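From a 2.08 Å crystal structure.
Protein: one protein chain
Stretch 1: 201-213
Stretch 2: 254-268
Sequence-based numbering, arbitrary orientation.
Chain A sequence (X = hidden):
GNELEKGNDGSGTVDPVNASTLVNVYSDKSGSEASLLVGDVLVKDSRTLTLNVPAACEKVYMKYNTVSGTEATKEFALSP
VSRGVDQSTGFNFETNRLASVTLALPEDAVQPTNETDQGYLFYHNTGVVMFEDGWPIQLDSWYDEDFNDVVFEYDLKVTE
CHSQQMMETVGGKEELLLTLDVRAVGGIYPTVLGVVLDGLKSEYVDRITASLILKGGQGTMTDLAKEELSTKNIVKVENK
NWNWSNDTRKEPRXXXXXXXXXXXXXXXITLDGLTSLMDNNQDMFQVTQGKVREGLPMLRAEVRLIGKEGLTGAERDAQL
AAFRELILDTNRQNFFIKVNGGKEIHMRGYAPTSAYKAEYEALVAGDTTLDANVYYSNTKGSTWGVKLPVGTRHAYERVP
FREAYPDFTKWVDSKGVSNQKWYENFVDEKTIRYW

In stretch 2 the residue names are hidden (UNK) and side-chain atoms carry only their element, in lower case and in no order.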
ATOM      1  N   LYS A 201     -15.228   1.043   8.679  1.00 26.14           N
ATOM      2  CA  LYS A 201     -15.945   0.520   9.845  1.00 26.28           C
ATOM      3  C   LYS A 201     -16.568  -0.858   9.586  1.00 27.89           C
ATOM      4  O   LYS A 201     -16.840  -1.205   8.436  1.00 27.46           O
ATOM      5  CB  LYS A 201     -17.024   1.523  10.288  1.00 30.47           C
ATOM      6  CG  LYS A 201     -16.466   2.921  10.550  1.00 38.88           C
ATOM      7  CD  LYS A 201     -17.403   3.751  11.381  1.00 50.76           C
ATOM      8  CE  LYS A 201     -17.229   5.230  11.135  1.00 61.64           C
ATOM      9  NZ  LYS A 201     -18.325   5.766  10.284  1.00 66.97           N
ATOM     10  N   SER A 202     -16.811  -1.627  10.667  1.00 24.27           N
ATOM     11  CA  SER A 202     -17.391  -2.974  10.602  1.00 25.04           C
ATOM     12  C   SER A 202     -18.793  -2.948   9.938  1.00 29.58           C
ATOM     13  O   SER A 202     -19.119  -3.855   9.187  1.00 29.23           O
ATOM     14  CB  SER A 202     -17.457  -3.617  11.993  1.00 27.33           C
ATOM     15  OG  SER A 202     -18.270  -2.878  12.888  1.00 35.31           O
ATOM     16  N   GLU A 203     -19.563  -1.874  10.159  1.00 27.97           N
ATOM     17  CA  GLU A 203     -20.898  -1.625   9.596  1.00 29.71           C
ATOM     18  C   GLU A 203     -20.854  -1.658   8.060  1.00 31.70           C
ATOM     19  O   GLU A 203     -21.875  -1.917   7.435  1.00 31.60           O
ATOM     20  CB  GLU A 203     -21.442  -0.244  10.060  1.00 32.24           C
ATOM     21  CG  GLU A 203     -21.737  -0.118  11.553  1.00 47.31           C
ATOM     22  CD  GLU A 203     -20.580   0.134  12.513  1.00 69.55           C
ATOM     23  OE1 GLU A 203     -19.407   0.090  12.076  1.00 43.99           O
ATOM     24  OE2 GLU A 203     -20.851   0.336  13.721  1.00 63.24           O
ATOM     25  N   TYR A 204     -19.668  -1.405   7.464  1.00 25.12           N
ATOM     26  CA  TYR A 204     -19.497  -1.390   6.016  1.00 24.35           C
ATOM     27  C   TYR A 204     -18.967  -2.704   5.453  1.00 26.81           C
ATOM     28  O   TYR A 204     -18.952  -2.866   4.235  1.00 26.55           O
ATOM     29  CB  TYR A 204     -18.530  -0.257   5.599  1.00 24.81           C
ATOM     30  CG  TYR A 204     -18.888   1.141   6.077  1.00 26.02           C
ATOM     31  CD1 TYR A 204     -20.218   1.548   6.182  1.00 28.61           C
ATOM     32  CD2 TYR A 204     -17.896   2.063   6.400  1.00 25.33           C
ATOM     33  CE1 TYR A 204     -20.547   2.836   6.590  1.00 29.22           C
ATOM     34  CE2 TYR A 204     -18.215   3.351   6.820  1.00 26.05           C
ATOM     35  CZ  TYR A 204     -19.541   3.734   6.906  1.00 34.72           C
ATOM     36  OH  TYR A 204     -19.856   5.005   7.306  1.00 39.78           O
ATOM     37  N   VAL A 205     -18.464  -3.606   6.313  1.00 22.11           N
ATOM     38  CA  VAL A 205     -17.813  -4.843   5.892  1.00 20.53           C
ATOM     39  C   VAL A 205     -18.652  -6.043   6.294  1.00 26.60           C
ATOM     40  O   VAL A 205     -18.876  -6.271   7.473  1.00 26.06           O
ATOM     41  CB  VAL A 205     -16.372  -4.933   6.466  1.00 22.13           C
ATOM     42  CG1 VAL A 205     -15.698  -6.232   6.047  1.00 21.09           C
ATOM     43  CG2 VAL A 205     -15.539  -3.722   6.044  1.00 21.37           C
ATOM     44  N   ASP A 206     -19.069  -6.823   5.305  1.00 25.66           N
ATOM     45  CA  ASP A 206     -19.909  -8.012   5.487  1.00 26.14           C
ATOM     46  C   ASP A 206     -19.029  -9.234   5.721  1.00 28.43           C
ATOM     47  O   ASP A 206     -19.156  -9.871   6.761  1.00 26.67           O
ATOM     48  CB  ASP A 206     -20.815  -8.202   4.240  1.00 27.91           C
ATOM     49  CG  ASP A 206     -21.748  -9.409   4.223  1.00 39.31           C
ATOM     50  OD1 ASP A 206     -21.817 -10.130   5.241  1.00 40.69           O
ATOM     51  OD2 ASP A 206     -22.394  -9.640   3.186  1.00 45.48           O
ATOM     52  N   ARG A 207     -18.137  -9.539   4.760  1.00 24.04           N
ATOM     53  CA  ARG A 207     -17.261 -10.711   4.775  1.00 22.92           C
ATOM     54  C   ARG A 207     -15.819 -10.361   4.688  1.00 26.02           C
ATOM     55  O   ARG A 207     -15.432  -9.392   4.016  1.00 25.64           O
ATOM     56  CB  ARG A 207     -17.555 -11.673   3.584  1.00 23.67           C
ATOM     57  CG  ARG A 207     -19.004 -12.096   3.358  1.00 34.03           C
ATOM     58  CD  ARG A 207     -19.487 -12.957   4.490  1.00 39.90           C
ATOM     59  NE  ARG A 207     -20.907 -13.283   4.402  1.00 46.90           N
ATOM     60  CZ  ARG A 207     -21.382 -14.517   4.259  1.00 59.15           C
ATOM     61  NH1 ARG A 207     -20.552 -15.549   4.164  1.00 40.77           N
ATOM     62  NH2 ARG A 207     -22.691 -14.727   4.209  1.00 48.07           N
ATOM     63  N   ILE A 208     -14.999 -11.235   5.286  1.00 23.04           N
ATOM     64  CA  ILE A 208     -13.540 -11.169   5.221  1.00 21.33           C
ATOM     65  C   ILE A 208     -13.019 -12.476   4.626  1.00 25.86           C
ATOM     66  O   ILE A 208     -13.383 -13.554   5.109  1.00 24.01           O
ATOM     67  CB  ILE A 208     -12.922 -10.948   6.636  1.00 23.52           C
ATOM     68  CG1 ILE A 208     -13.344  -9.609   7.273  1.00 23.48           C
ATOM     69  CG2 ILE A 208     -11.387 -11.125   6.636  1.00 23.50           C
ATOM     70  CD1 ILE A 208     -13.150  -9.553   8.754  1.00 22.37           C
ATOM     71  N   THR A 209     -12.111 -12.381   3.641  1.00 23.82           N
ATOM     72  CA  THR A 209     -11.364 -13.530   3.139  1.00 23.18           C
ATOM     73  C   THR A 209      -9.919 -13.196   3.449  1.00 24.91           C
ATOM     74  O   THR A 209      -9.471 -12.117   3.087  1.00 24.71           O
ATOM     75  CB  THR A 209     -11.661 -13.855   1.684  1.00 28.64           C
ATOM     76  OG1 THR A 209     -12.980 -14.391   1.613  1.00 27.98           O
ATOM     77  CG2 THR A 209     -10.668 -14.872   1.092  1.00 23.50           C
ATOM     78  N   ALA A 210      -9.215 -14.060   4.201  1.00 21.47           N
ATOM     79  CA  ALA A 210      -7.823 -13.769   4.551  1.00 19.60           C
ATOM     80  C   ALA A 210      -6.958 -14.960   4.194  1.00 22.33           C
ATOM     81  O   ALA A 210      -7.326 -16.084   4.528  1.00 20.73           O
ATOM     82  CB  ALA A 210      -7.707 -13.425   6.031  1.00 20.16           C
ATOM     83  N   SER A 211      -5.829 -14.711   3.497  1.00 19.09           N
ATOM     84  CA  SER A 211      -4.883 -15.741   3.043  1.00 17.90           C
ATOM     85  C   SER A 211      -3.443 -15.390   3.318  1.00 20.52           C
ATOM     86  O   SER A 211      -3.034 -14.224   3.230  1.00 19.14           O
ATOM     87  CB  SER A 211      -5.012 -15.977   1.533  1.00 21.49           C
ATOM     88  OG  SER A 211      -6.355 -16.085   1.090  1.00 27.03           O
ATOM     89  N   LEU A 212      -2.675 -16.420   3.651  1.00 17.59           N
ATOM     90  CA  LEU A 212      -1.219 -16.396   3.790  1.00 16.10           C
ATOM     91  C   LEU A 212      -0.716 -17.145   2.602  1.00 22.02           C
ATOM     92  O   LEU A 212      -1.213 -18.244   2.326  1.00 23.95           O
ATOM     93  CB  LEU A 212      -0.768 -17.030   5.097  1.00 15.26           C
ATOM     94  CG  LEU A 212      -0.961 -16.150   6.330  1.00 19.35           C
ATOM     95  CD1 LEU A 212      -0.746 -16.962   7.610  1.00 18.34           C
ATOM     96  CD2 LEU A 212      -0.056 -14.910   6.258  1.00 19.04           C
ATOM     97  N   ILE A 213       0.174 -16.533   1.832  1.00 17.87           N
ATOM     98  CA  ILE A 213       0.625 -17.055   0.534  1.00 17.59           C
ATOM     99  C   ILE A 213       2.115 -16.812   0.343  1.00 23.46           C
ATOM    100  O   ILE A 213       2.634 -15.811   0.835  1.00 24.12           O
ATOM    101  CB  ILE A 213      -0.185 -16.304  -0.623  1.00 19.86           C
ATOM    102  CG1 ILE A 213      -1.701 -16.504  -0.578  1.00 19.63           C
ATOM    103  CG2 ILE A 213       0.328 -16.614  -2.051  1.00 20.23           C
ATOM    104  CD1 ILE A 213      -2.440 -15.418  -1.386  1.00 22.22           C
ATOM    105  N   UNK A 254       6.906 -19.247  10.686  1.00 20.54           N
ATOM    106  CA  UNK A 254       5.497 -19.022  10.984  1.00 19.73           C
ATOM    107  C   UNK A 254       4.986 -17.696  10.440  1.00 24.01           C
ATOM    108  O   UNK A 254       5.745 -16.735  10.269  1.00 24.19           O
ATOM    109  c   UNK A 254       4.928 -16.000  14.643  1.00 26.29           C
ATOM    110  c   UNK A 254       7.221 -16.689  14.628  1.00 25.42           C
ATOM    111  c   UNK A 254       6.894 -17.747  13.778  1.00 25.88           C
ATOM    112  c   UNK A 254       5.216 -19.125  12.484  1.00 21.88           C
ATOM    113  c   UNK A 254       5.578 -17.942  13.350  1.00 22.97           C
ATOM    114  c   UNK A 254       6.240 -15.813  15.039  1.00 24.51           C
ATOM    115  c   UNK A 254       4.598 -17.067  13.802  1.00 23.73           C
ATOM    116  N   UNK A 255       3.683 -17.644  10.174  1.00 20.55           N
ATOM    117  CA  UNK A 255       3.023 -16.403   9.739  1.00 19.49           C
ATOM    118  C   UNK A 255       1.630 -16.409  10.318  1.00 21.84           C
ATOM    119  O   UNK A 255       1.016 -17.471  10.390  1.00 20.14           O
ATOM    120  c   UNK A 255       2.995 -16.305   8.217  1.00 19.51           C
ATOM    121  N   UNK A 256       1.180 -15.269  10.846  1.00 18.43           N
ATOM    122  CA  UNK A 256      -0.164 -15.127  11.438  1.00 17.89           C
ATOM    123  C   UNK A 256      -0.804 -13.868  10.856  1.00 19.95           C
ATOM    124  O   UNK A 256      -0.286 -12.769  11.070  1.00 17.65           O
ATOM    125  c   UNK A 256      -1.623 -15.032  13.525  1.00 19.22           C
ATOM    126  c   UNK A 256      -0.176 -15.088  12.996  1.00 21.13           C
ATOM    127  c   UNK A 256       0.638 -16.241  13.643  1.00 22.39           C
ATOM    128  c   UNK A 256       1.015 -16.004  15.130  1.00 30.20           C
ATOM    129  N   UNK A 257      -1.937 -14.029  10.162  1.00 16.22           N
ATOM    130  CA  UNK A 257      -2.654 -12.905   9.576  1.00 15.09           C
ATOM    131  C   UNK A 257      -3.956 -12.698  10.329  1.00 20.30           C
ATOM    132  O   UNK A 257      -4.798 -13.591  10.375  1.00 19.76           O
ATOM    133  c   UNK A 257      -3.835 -12.173   7.340  1.00 16.41           C
ATOM    134  c   UNK A 257      -3.314 -10.727   7.388  1.00 13.44           C
ATOM    135  c   UNK A 257      -2.908 -13.136   8.076  1.00 14.73           C
ATOM    136  c   UNK A 257      -4.028 -12.639   5.945  1.00 19.37           C
ATOM    137  N   UNK A 258      -4.095 -11.522  10.956  1.00 17.01           N
ATOM    138  CA  UNK A 258      -5.283 -11.176  11.714  1.00 16.27           C
ATOM    139  C   UNK A 258      -5.975 -10.027  11.013  1.00 20.87           C
ATOM    140  O   UNK A 258      -5.343  -9.036  10.656  1.00 19.59           O
ATOM    141  o   UNK A 258      -4.207 -11.956  13.726  1.00 20.19           O
ATOM    142  c   UNK A 258      -6.199 -10.624  14.044  1.00 16.51           C
ATOM    143  c   UNK A 258      -4.944 -10.862  13.184  1.00 20.95           C
ATOM    144  N   UNK A 259      -7.277 -10.178  10.794  1.00 19.02           N
ATOM    145  CA  UNK A 259      -8.105  -9.107  10.242  1.00 18.10           C
ATOM    146  C   UNK A 259      -9.164  -8.792  11.311  1.00 20.20           C
ATOM    147  O   UNK A 259      -9.967  -9.659  11.651  1.00 17.01           O
ATOM    148  c   UNK A 259      -8.709  -9.425   8.849  1.00 20.77           C
ATOM    149  c   UNK A 259      -9.522  -8.245   8.337  1.00 19.73           C
ATOM    150  c   UNK A 259      -7.621  -9.787   7.840  1.00 19.41           C
ATOM    151  N   UNK A 260      -9.139  -7.565  11.855  1.00 17.97           N
ATOM    152  CA  UNK A 260     -10.098  -7.130  12.876  1.00 17.90           C
ATOM    153  C   UNK A 260     -10.906  -5.964  12.307  1.00 21.13           C
ATOM    154  O   UNK A 260     -10.401  -4.840  12.259  1.00 18.91           O
ATOM    155  c   UNK A 260     -10.277  -6.444  15.389  1.00 23.49           C
ATOM    156  c   UNK A 260      -9.376  -6.747  14.188  1.00 18.87           C
ATOM    157  o   UNK A 260      -9.756  -6.389  16.522  1.00 30.12           O
ATOM    158  o   UNK A 260     -11.481  -6.215  15.188  1.00 20.26           O
ATOM    159  N   UNK A 261     -12.164  -6.238  11.871  1.00 16.92           N
ATOM    160  CA  UNK A 261     -12.987  -5.205  11.258  1.00 16.55           C
ATOM    161  C   UNK A 261     -13.710  -4.367  12.314  1.00 22.29           C
ATOM    162  O   UNK A 261     -14.293  -3.355  11.966  1.00 24.46           O
ATOM    163  c   UNK A 261     -15.207  -6.592  10.962  1.00 17.16           C
ATOM    164  c   UNK A 261     -16.200  -7.026   9.914  1.00 25.09           C
ATOM    165  c   UNK A 261     -14.012  -5.839  10.281  1.00 17.88           C
ATOM    166  c   UNK A 261     -17.385  -7.781  10.472  1.00 28.27           C
ATOM    167  n   UNK A 261     -18.135  -8.459   9.369  1.00 24.40           N
ATOM    168  N   UNK A 262     -13.654  -4.766  13.589  1.00 19.98           N
ATOM    169  CA  UNK A 262     -14.452  -4.162  14.652  1.00 22.16           C
ATOM    170  C   UNK A 262     -13.757  -3.059  15.493  1.00 26.63           C
ATOM    171  O   UNK A 262     -14.347  -2.579  16.460  1.00 29.58           O
ATOM    172  c   UNK A 262     -14.986  -5.264  15.561  1.00 22.96           C
ATOM    173  N   UNK A 263     -12.589  -2.605  15.107  1.00 23.01           N
ATOM    174  CA  UNK A 263     -11.910  -1.536  15.850  1.00 22.06           C
ATOM    175  C   UNK A 263     -12.535  -0.180  15.522  1.00 25.58           C
ATOM    176  O   UNK A 263     -13.012  -0.005  14.411  1.00 25.52           O
ATOM    177  o   UNK A 263      -9.555  -1.897  18.410  1.00 26.80           O
ATOM    178  n   UNK A 263     -10.191  -4.030  18.145  1.00 20.06           N
ATOM    179  c   UNK A 263      -9.787  -2.858  17.663  1.00 26.52           C
ATOM    180  c   UNK A 263     -10.406  -1.535  15.549  1.00 22.17           C
ATOM    181  c   UNK A 263      -9.671  -2.746  16.155  1.00 18.67           C
ATOM    182  N   UNK A 264     -12.532   0.769  16.469  1.00 23.05           N
ATOM    183  CA  UNK A 264     -13.108   2.106  16.270  1.00 23.74           C
ATOM    184  C   UNK A 264     -12.536   2.860  15.042  1.00 26.60           C
ATOM    185  O   UNK A 264     -13.305   3.467  14.294  1.00 27.14           O
ATOM    186  c   UNK A 264     -12.900   2.946  17.513  1.00 24.62           C
ATOM    187  N   UNK A 265     -11.215   2.796  14.826  1.00 21.97           N
ATOM    188  CA  UNK A 265     -10.491   3.510  13.750  1.00 21.54           C
ATOM    189  C   UNK A 265     -10.679   2.885  12.361  1.00 26.44           C
ATOM    190  O   UNK A 265     -10.312   3.499  11.356  1.00 25.30           O
ATOM    191  c   UNK A 265      -8.256   1.666  15.641  1.00 34.64           C
ATOM    192  c   UNK A 265      -8.314   2.220  14.236  1.00 27.08           C
ATOM    193  o   UNK A 265      -9.242   1.818  16.400  1.00 26.77           O
ATOM    194  c   UNK A 265      -8.983   3.583  14.074  1.00 22.37           C
ATOM    195  o   UNK A 265      -7.208   1.079  15.986  1.00 28.47           O
ATOM    196  N   UNK A 266     -11.218   1.675  12.310  1.00 23.11           N
ATOM    197  CA  UNK A 266     -11.415   0.987  11.041  1.00 23.27           C
ATOM    198  C   UNK A 266     -10.915  -0.435  11.133  1.00 27.81           C
ATOM    199  O   UNK A 266     -10.752  -0.944  12.246  1.00 29.24           O
ATOM    200  N   UNK A 267     -10.686  -1.091   9.972  1.00 21.53           N
ATOM    201  CA  UNK A 267     -10.203  -2.493   9.907  1.00 19.86           C
ATOM    202  C   UNK A 267      -8.703  -2.546  10.239  1.00 22.51           C
ATOM    203  O   UNK A 267      -7.899  -1.834   9.621  1.00 21.82           O
ATOM    204  c   UNK A 267     -10.160  -4.604   8.443  1.00 21.56           C
ATOM    205  o   UNK A 267     -11.916  -2.941   8.276  1.00 35.56           O
ATOM    206  c   UNK A 267     -10.520  -3.108   8.527  1.00 25.92           C
ATOM    207  N   UNK A 268      -8.318  -3.376  11.214  1.00 20.24           N
ATOM    208  CA  UNK A 268      -6.891  -3.462  11.588  1.00 19.68           C
ATOM    209  C   UNK A 268      -6.341  -4.820  11.102  1.00 23.86           C
ATOM    210  O   UNK A 268      -6.817  -5.866  11.531  1.00 23.00           O
ATOM    211  c   UNK A 268      -7.162  -1.841  13.525  1.00 22.11           C
ATOM    212  c   UNK A 268      -6.649  -3.222  13.102  1.00 22.71           C
ATOM    213  c   UNK A 268      -5.170  -3.407  13.469  1.00 21.97           C
TER
HETATM  214  O   HOH W   1     -14.794  -0.919  12.904  1.00 30.38           O
HETATM  215  O   HOH W   2     -20.288  -6.070   9.802  1.00 35.92           O

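Position 254 carries one carbon followed by a ring of six carbons with no oxygen; its CB, the nearest side-chain atom, is 8.0 Å from L212 CD1, too far for contact, and the residue is F254. Position 255 has a single carbon, its CB, 3.8 Å from L212 CD1: A255. At 256, four carbons fork at the first, one arm two carbons long, and CA-to-CB points away, which gives I256.

Position 257 also has four carbons, but they fork at the second. One terminal carbon lies near A210 and CB faces L212, so this is L257, with CD2 3.8 Å from A210 CB and CB 3.8 Å from L212 CD2. Position 258 has one carbon bearing an oxygen and a carbon, directed away: T258. Three carbons forked at CB mark 259, where they meet I208 and A210. This is V259, its CG1 3.8 Å from I208 CG2 and its CG2 4.1 Å from A210 CB.

At 260, two carbons end in two oxygens, the carboxylate of D260; the position also pairs with 268 through backbone hydrogen bonds in both directions, 260 N to 268 O at 2.9 Å and 268 N to 260 O at 2.8 Å. Position 261 has four carbons in a row ending in a nitrogen that lies 3.0 Å from V205 O: K261. Its chi2 to chi4 are all t, and the extended chain brings NZ to V205 O, where it donates a hydrogen bond.

Position 262 has one carbon: A262, whose N donates to D260 OD1 at 3.1 Å. At 263, three carbons end in one oxygen and one nitrogen, hence Q263, with NE2 2.9 Å from D260 OD2 in a second hydrogen bond to that carboxylate. Position 264, with one carbon, is A264; 265, with three carbons and two terminal oxygens, is E265. Position 266 has no side-chain atoms and phi/psi of 133/-162, where a CB would jam against the preceding carbonyl: G266, closing a type I turn from Q263. Position 267 has one carbon bearing a carbon and an oxygen, the oxygen 4.3 Å from V205 CG2: T267. Position 268, three carbons forked at CB, is V268.

The contact is a packing of two strands running nearly antiparallel (163°), with axes 7.6 Å apart at closest approach. V205, I208, A210 and L212 face A255, L257, V259 and K261, forming a largely apolar layer. At one end K261 adds the direct hydrogen bond, while water 1 accepts from S202 N (3.1 Å) and donates to K261 O (2.7 Å), bridging the two backbones.

Stretch 2 (254-268) FAILTVDKAQAEGTV
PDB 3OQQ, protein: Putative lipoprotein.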